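Local coordinates for protein putative modulator of DNA gyrase (Bacteroides thetaiotaomicron, PDB 1VPB) that is a putative modulator of DNA gyrase that probably acts as a metallopeptidase, as assigned to the PmbA/TldD (peptidase U62) family, at residues 417-420 with 421-424; 331-334 with 335-338. One frame throughout, in Å; residues are numbered along the deposited sequence.

Interaction 1: residues 417-420 with 421-424; sequences ITLW and NSLV
S422 and L419 meet where the short helix 416-421 runs out and the chain turns into strand 423-426. Two donors of S422 share one backbone oxygen. The hydroxyl OG gives its hydrogen to L419 O at 2.7 Å. The amide S422 N also donates to L419 O, at 2.9 Å, but from well above the carbonyl plane. OG lies between the backbone N and the carbonyl carbon of its own residue (chi1 71°), which folds it back over the last turn. One turn back, N421 N donates to I417 O at 2.8 Å, a bent bond with an N-H...O angle of 134°.

The apolar side of the turn belongs to W420 and L423, which lie side by side and point the same way. L423 CD2 sits at the edge of the indole, near its plane. Further out, the W420 ring rests on L260 and M263 of helix 256-265, and its NE1 donates to L259 O. F443 of strand 441-443 meets W420 edge-to-face and also touches L419 and L423. The helix end is thus packed against the sheet that strand 423-426 joins. The indole approaches L423 through its benzo ring, with CZ3 at 4.0 Å from L423 CD2.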
ATOM      1  N   ILE A 417      -8.582  13.199  23.955  1.00 33.51           N
ATOM      2  CA  ILE A 417      -8.033  13.924  25.090  1.00 33.96           C
ATOM      3  C   ILE A 417      -8.633  13.465  26.399  1.00 32.25           C
ATOM      4  O   ILE A 417      -7.904  13.171  27.334  1.00 35.25           O
ATOM      5  CB  ILE A 417      -8.198  15.473  24.895  1.00 34.82           C
ATOM      6  CG1 ILE A 417      -7.441  15.944  23.695  1.00 35.75           C
ATOM      7  CG2 ILE A 417      -7.700  16.243  26.103  1.00 38.09           C
ATOM      8  CD1 ILE A 417      -7.661  17.416  23.430  1.00 39.59           C
ATOM      9  N   THR A 418      -9.965  13.396  26.479  1.00 32.08           N
ATOM     10  CA  THR A 418     -10.629  12.914  27.702  1.00 31.56           C
ATOM     11  C   THR A 418     -10.352  11.432  27.937  1.00 34.47           C
ATOM     12  O   THR A 418     -10.263  10.963  29.086  1.00 32.06           O
ATOM     13  CB  THR A 418     -12.137  13.274  27.751  1.00 36.26           C
ATOM     14  OG1 THR A 418     -12.755  13.094  26.459  1.00 31.96           O
ATOM     15  CG2 THR A 418     -12.288  14.766  28.062  1.00 34.06           C
ATOM     16  N   LEU A 419     -10.215  10.664  26.871  1.00 33.52           N
ATOM     17  CA  LEU A 419      -9.790   9.284  27.024  1.00 32.78           C
ATOM     18  C   LEU A 419      -8.450   9.206  27.768  1.00 31.06           C
ATOM     19  O   LEU A 419      -8.344   8.525  28.798  1.00 32.40           O
ATOM     20  CB  LEU A 419      -9.628   8.608  25.684  1.00 31.48           C
ATOM     21  CG  LEU A 419      -9.140   7.149  25.808  1.00 31.75           C
ATOM     22  CD1 LEU A 419     -10.105   6.189  26.474  1.00 31.46           C
ATOM     23  CD2 LEU A 419      -8.753   6.646  24.452  1.00 34.19           C
ATOM     24  N   TRP A 420      -7.483   9.957  27.289  1.00 30.00           N
ATOM     25  CA  TRP A 420      -6.148   9.929  27.874  1.00 31.31           C
ATOM     26  C   TRP A 420      -6.158  10.653  29.245  1.00 31.96           C
ATOM     27  O   TRP A 420      -5.270  10.436  30.069  1.00 31.69           O
ATOM     28  CB  TRP A 420      -5.112  10.438  26.903  1.00 32.42           C
ATOM     29  CG  TRP A 420      -4.755   9.375  25.910  1.00 32.09           C
ATOM     30  CD1 TRP A 420      -5.200   9.257  24.626  1.00 33.46           C
ATOM     31  CD2 TRP A 420      -3.935   8.224  26.151  1.00 29.55           C
ATOM     32  NE1 TRP A 420      -4.683   8.125  24.038  1.00 34.13           N
ATOM     33  CE2 TRP A 420      -3.904   7.465  24.949  1.00 33.64           C
ATOM     34  CE3 TRP A 420      -3.228   7.742  27.258  1.00 32.91           C
ATOM     35  CZ2 TRP A 420      -3.200   6.286  24.833  1.00 36.65           C
ATOM     36  CZ3 TRP A 420      -2.479   6.581  27.119  1.00 32.97           C
ATOM     37  CH2 TRP A 420      -2.486   5.862  25.920  1.00 33.59           C
ATOM     38  N   ASN A 421      -7.169  11.474  29.499  1.00 30.87           N
ATOM     39  CA  ASN A 421      -7.342  12.049  30.846  1.00 30.80           C
ATOM     40  C   ASN A 421      -7.917  11.036  31.814  1.00 33.91           C
ATOM     41  O   ASN A 421      -7.890  11.281  33.028  1.00 34.88           O
ATOM     42  CB  ASN A 421      -8.241  13.300  30.832  1.00 29.59           C
ATOM     43  CG  ASN A 421      -7.937  14.228  31.978  1.00 30.76           C
ATOM     44  OD1 ASN A 421      -6.786  14.383  32.335  1.00 32.58           O
ATOM     45  ND2 ASN A 421      -8.961  14.878  32.542  1.00 28.83           N
ATOM     46  N   SER A 422      -8.487   9.921  31.311  1.00 32.12           N
ATOM     47  CA  SER A 422      -9.120   8.897  32.169  1.00 32.17           C
ATOM     48  C   SER A 422      -8.270   7.606  32.379  1.00 33.70           C
ATOM     49  O   SER A 422      -8.725   6.664  33.011  1.00 33.45           O
ATOM     50  CB  SER A 422     -10.506   8.539  31.612  1.00 33.46           C
ATOM     51  OG  SER A 422     -10.359   7.815  30.436  1.00 34.66           O
ATOM     52  N   LEU A 423      -7.021   7.630  31.911  1.00 33.20           N
ATOM     53  CA  LEU A 423      -6.021   6.580  32.181  1.00 33.70           C
ATOM     54  C   LEU A 423      -5.782   6.486  33.688  1.00 34.56           C
ATOM     55  O   LEU A 423      -5.337   7.475  34.290  1.00 33.34           O
ATOM     56  CB  LEU A 423      -4.716   6.923  31.477  1.00 35.73           C
ATOM     57  CG  LEU A 423      -3.574   5.917  31.592  1.00 33.46           C
ATOM     58  CD1 LEU A 423      -3.893   4.670  30.771  1.00 33.20           C
ATOM     59  CD2 LEU A 423      -2.292   6.541  31.101  1.00 35.61           C
ATOM     60  N   VAL A 424      -6.074   5.314  34.271  1.00 33.17           N
ATOM     61  CA  VAL A 424      -5.894   5.109  35.713  1.00 33.25           C
ATOM     62  C   VAL A 424      -4.739   4.215  36.077  1.00 35.59           C
ATOM     63  O   VAL A 424      -4.311   4.260  37.226  1.00 33.06           O
ATOM     64  CB  VAL A 424      -7.149   4.562  36.399  1.00 34.45           C
ATOM     65  CG1 VAL A 424      -8.223   5.630  36.366  1.00 35.84           C
ATOM     66  CG2 VAL A 424      -7.604   3.272  35.768  1.00 32.44           C
TER

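Interaction 2: residues 331-334 with 335-338; sequences FIDT and YNAK
The D333 side chain turns CG between its own backbone N and carbonyl carbon (chi1 75°), which brings OD1 back over the first turn of helix 334-340. With CG of N336 beside its own backbone N (chi1 -71°), the amide nitrogen ND2 is turned to the same oxygen. OD1 accepts from N336 N at 3.0 Å, in a nearly straight bond of 166°. It also accepts from N336 ND2 at 3.0 Å, in a more bent bond. Both donors come from the syn side but reach OD1 from opposite faces of the carboxylate plane.

Water 2 accepts from Y335 N at 3.0 Å and donates weakly to D333 OD2. Replacing D333 by an alanine is likely to leave N336 N without its capping acceptor and the N336 amide freer to turn.

Past the cap the regular backbone bonds begin: A337 N donates to D333 O at 2.9 Å, and K338 N to T334 O at 3.0 Å. I332 CG2 packs against A337 CB at 3.8 Å. T334 OG1 is hydrogen-bonded to E312. The ring of Y335 takes a cation-pi contact from R110, and its OH is hydrogen-bonded to D107 and K339. This is a classic aspartate N-cap, with D333 closing the start of the helix.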
ATOM      1  N   PHE A 331       6.791  17.734  17.579  1.00 34.67           N
ATOM      2  CA  PHE A 331       7.810  17.185  16.711  1.00 34.31           C
ATOM      3  C   PHE A 331       7.831  18.034  15.435  1.00 36.52           C
ATOM      4  O   PHE A 331       7.080  17.749  14.528  1.00 38.00           O
ATOM      5  CB  PHE A 331       7.577  15.717  16.425  1.00 35.17           C
ATOM      6  CG  PHE A 331       7.808  14.850  17.620  1.00 35.79           C
ATOM      7  CD1 PHE A 331       9.106  14.591  18.025  1.00 37.16           C
ATOM      8  CD2 PHE A 331       6.760  14.316  18.348  1.00 38.97           C
ATOM      9  CE1 PHE A 331       9.349  13.852  19.169  1.00 40.62           C
ATOM     10  CE2 PHE A 331       7.027  13.579  19.504  1.00 41.60           C
ATOM     11  CZ  PHE A 331       8.305  13.362  19.888  1.00 41.79           C
ATOM     12  N   ILE A 332       8.671  19.059  15.449  1.00 35.68           N
ATOM     13  CA  ILE A 332       8.676  20.104  14.410  1.00 34.59           C
ATOM     14  C   ILE A 332       9.985  20.096  13.654  1.00 34.69           C
ATOM     15  O   ILE A 332      11.025  20.343  14.240  1.00 36.34           O
ATOM     16  CB  ILE A 332       8.431  21.424  15.022  1.00 37.22           C
ATOM     17  CG1 ILE A 332       7.134  21.395  15.843  1.00 37.33           C
ATOM     18  CG2 ILE A 332       8.205  22.463  13.911  1.00 40.87           C
ATOM     19  CD1 ILE A 332       6.851  22.661  16.519  1.00 41.20           C
ATOM     20  N   ASP A 333       9.937  19.792  12.366  1.00 35.09           N
ATOM     21  CA  ASP A 333      11.156  19.848  11.575  1.00 36.28           C
ATOM     22  C   ASP A 333      11.481  21.284  11.139  1.00 36.42           C
ATOM     23  O   ASP A 333      10.768  22.262  11.442  1.00 36.79           O
ATOM     24  CB  ASP A 333      11.097  18.896  10.384  1.00 37.49           C
ATOM     25  CG  ASP A 333      10.205  19.395   9.277  1.00 42.73           C
ATOM     26  OD1 ASP A 333       9.406  20.350   9.481  1.00 39.41           O
ATOM     27  OD2 ASP A 333      10.198  18.780   8.207  1.00 43.31           O
ATOM     28  N   THR A 334      12.580  21.422  10.407  1.00 37.27           N
ATOM     29  CA  THR A 334      13.125  22.738  10.091  1.00 37.69           C
ATOM     30  C   THR A 334      12.105  23.518   9.258  1.00 37.39           C
ATOM     31  O   THR A 334      11.828  24.694   9.524  1.00 40.38           O
ATOM     32  CB  THR A 334      14.458  22.584   9.364  1.00 43.27           C
ATOM     33  OG1 THR A 334      15.440  22.002  10.262  1.00 43.36           O
ATOM     34  CG2 THR A 334      15.072  23.931   9.006  1.00 45.37           C
ATOM     35  N   TYR A 335      11.572  22.865   8.246  1.00 37.64           N
ATOM     36  CA  TYR A 335      10.597  23.500   7.347  1.00 37.21           C
ATOM     37  C   TYR A 335       9.355  24.011   8.059  1.00 37.91           C
ATOM     38  O   TYR A 335       9.005  25.185   7.955  1.00 38.15           O
ATOM     39  CB  TYR A 335      10.214  22.507   6.293  1.00 35.97           C
ATOM     40  CG  TYR A 335       9.233  22.990   5.301  1.00 38.20           C
ATOM     41  CD1 TYR A 335       9.578  24.002   4.398  1.00 37.44           C
ATOM     42  CD2 TYR A 335       7.994  22.430   5.209  1.00 41.96           C
ATOM     43  CE1 TYR A 335       8.685  24.450   3.471  1.00 35.37           C
ATOM     44  CE2 TYR A 335       7.089  22.854   4.270  1.00 42.89           C
ATOM     45  CZ  TYR A 335       7.440  23.869   3.400  1.00 38.07           C
ATOM     46  OH  TYR A 335       6.493  24.236   2.458  1.00 44.63           O
ATOM     47  N   ASN A 336       8.670  23.142   8.825  1.00 37.97           N
ATOM     48  CA  ASN A 336       7.506  23.572   9.544  1.00 36.67           C
ATOM     49  C   ASN A 336       7.802  24.585  10.649  1.00 40.07           C
ATOM     50  O   ASN A 336       6.977  25.479  10.929  1.00 42.00           O
ATOM     51  CB  ASN A 336       6.720  22.363  10.041  1.00 36.97           C
ATOM     52  CG  ASN A 336       6.051  21.626   8.938  1.00 40.58           C
ATOM     53  OD1 ASN A 336       5.153  22.159   8.273  1.00 42.17           O
ATOM     54  ND2 ASN A 336       6.476  20.401   8.703  1.00 42.12           N
ATOM     55  N   ALA A 337       8.961  24.476  11.279  1.00 40.25           N
ATOM     56  CA  ALA A 337       9.388  25.480  12.238  1.00 40.27           C
ATOM     57  C   ALA A 337       9.452  26.866  11.558  1.00 41.31           C
ATOM     58  O   ALA A 337       8.904  27.849  12.065  1.00 43.52           O
ATOM     59  CB  ALA A 337      10.729  25.126  12.880  1.00 41.82           C
ATOM     60  N   LYS A 338      10.088  26.921  10.393  1.00 43.10           N
ATOM     61  CA  LYS A 338      10.200  28.195   9.662  1.00 43.44           C
ATOM     62  C   LYS A 338       8.837  28.753   9.270  1.00 44.29           C
ATOM     63  O   LYS A 338       8.582  29.971   9.454  1.00 44.46           O
ATOM     64  CB  LYS A 338      11.108  28.030   8.440  1.00 43.04           C
ATOM     65  CG  LYS A 338      11.556  29.360   7.836  1.00 48.32           C
ATOM     66  CD  LYS A 338      12.748  29.203   6.986  1.00 52.87           C
ATOM     67  CE  LYS A 338      13.090  30.477   6.192  1.00 51.68           C
ATOM     68  NZ  LYS A 338      13.423  31.606   7.151  1.00 54.14           N
TER
HETATM   69  O   HOH W   1       7.425  18.708  11.432  1.00 27.94           O
HETATM   70  O   HOH W   2      12.481  20.227   7.241  1.00 26.08           O

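Both interactions are local, and each joins two adjoining halves of one continuous stretch, so neither closes a long loop. Going from the N terminus, interaction 2 comes first. It turns the loop after strand 326-327 into helix 334-340. Interaction 1 follows later in the chain, where helix 416-421 gives way to strand 423-426. The two lie in series and neither nest nor cross. Their centres are 29 Å apart, and their nearest atoms about 14 Å, so they do not touch. One marks a helix beginning and the other a helix ending, both within the family's C-terminal domain range. Residues 331-338 meet helix 269-273, while residues 417-424 meet helix 256-265 and strand 441-443.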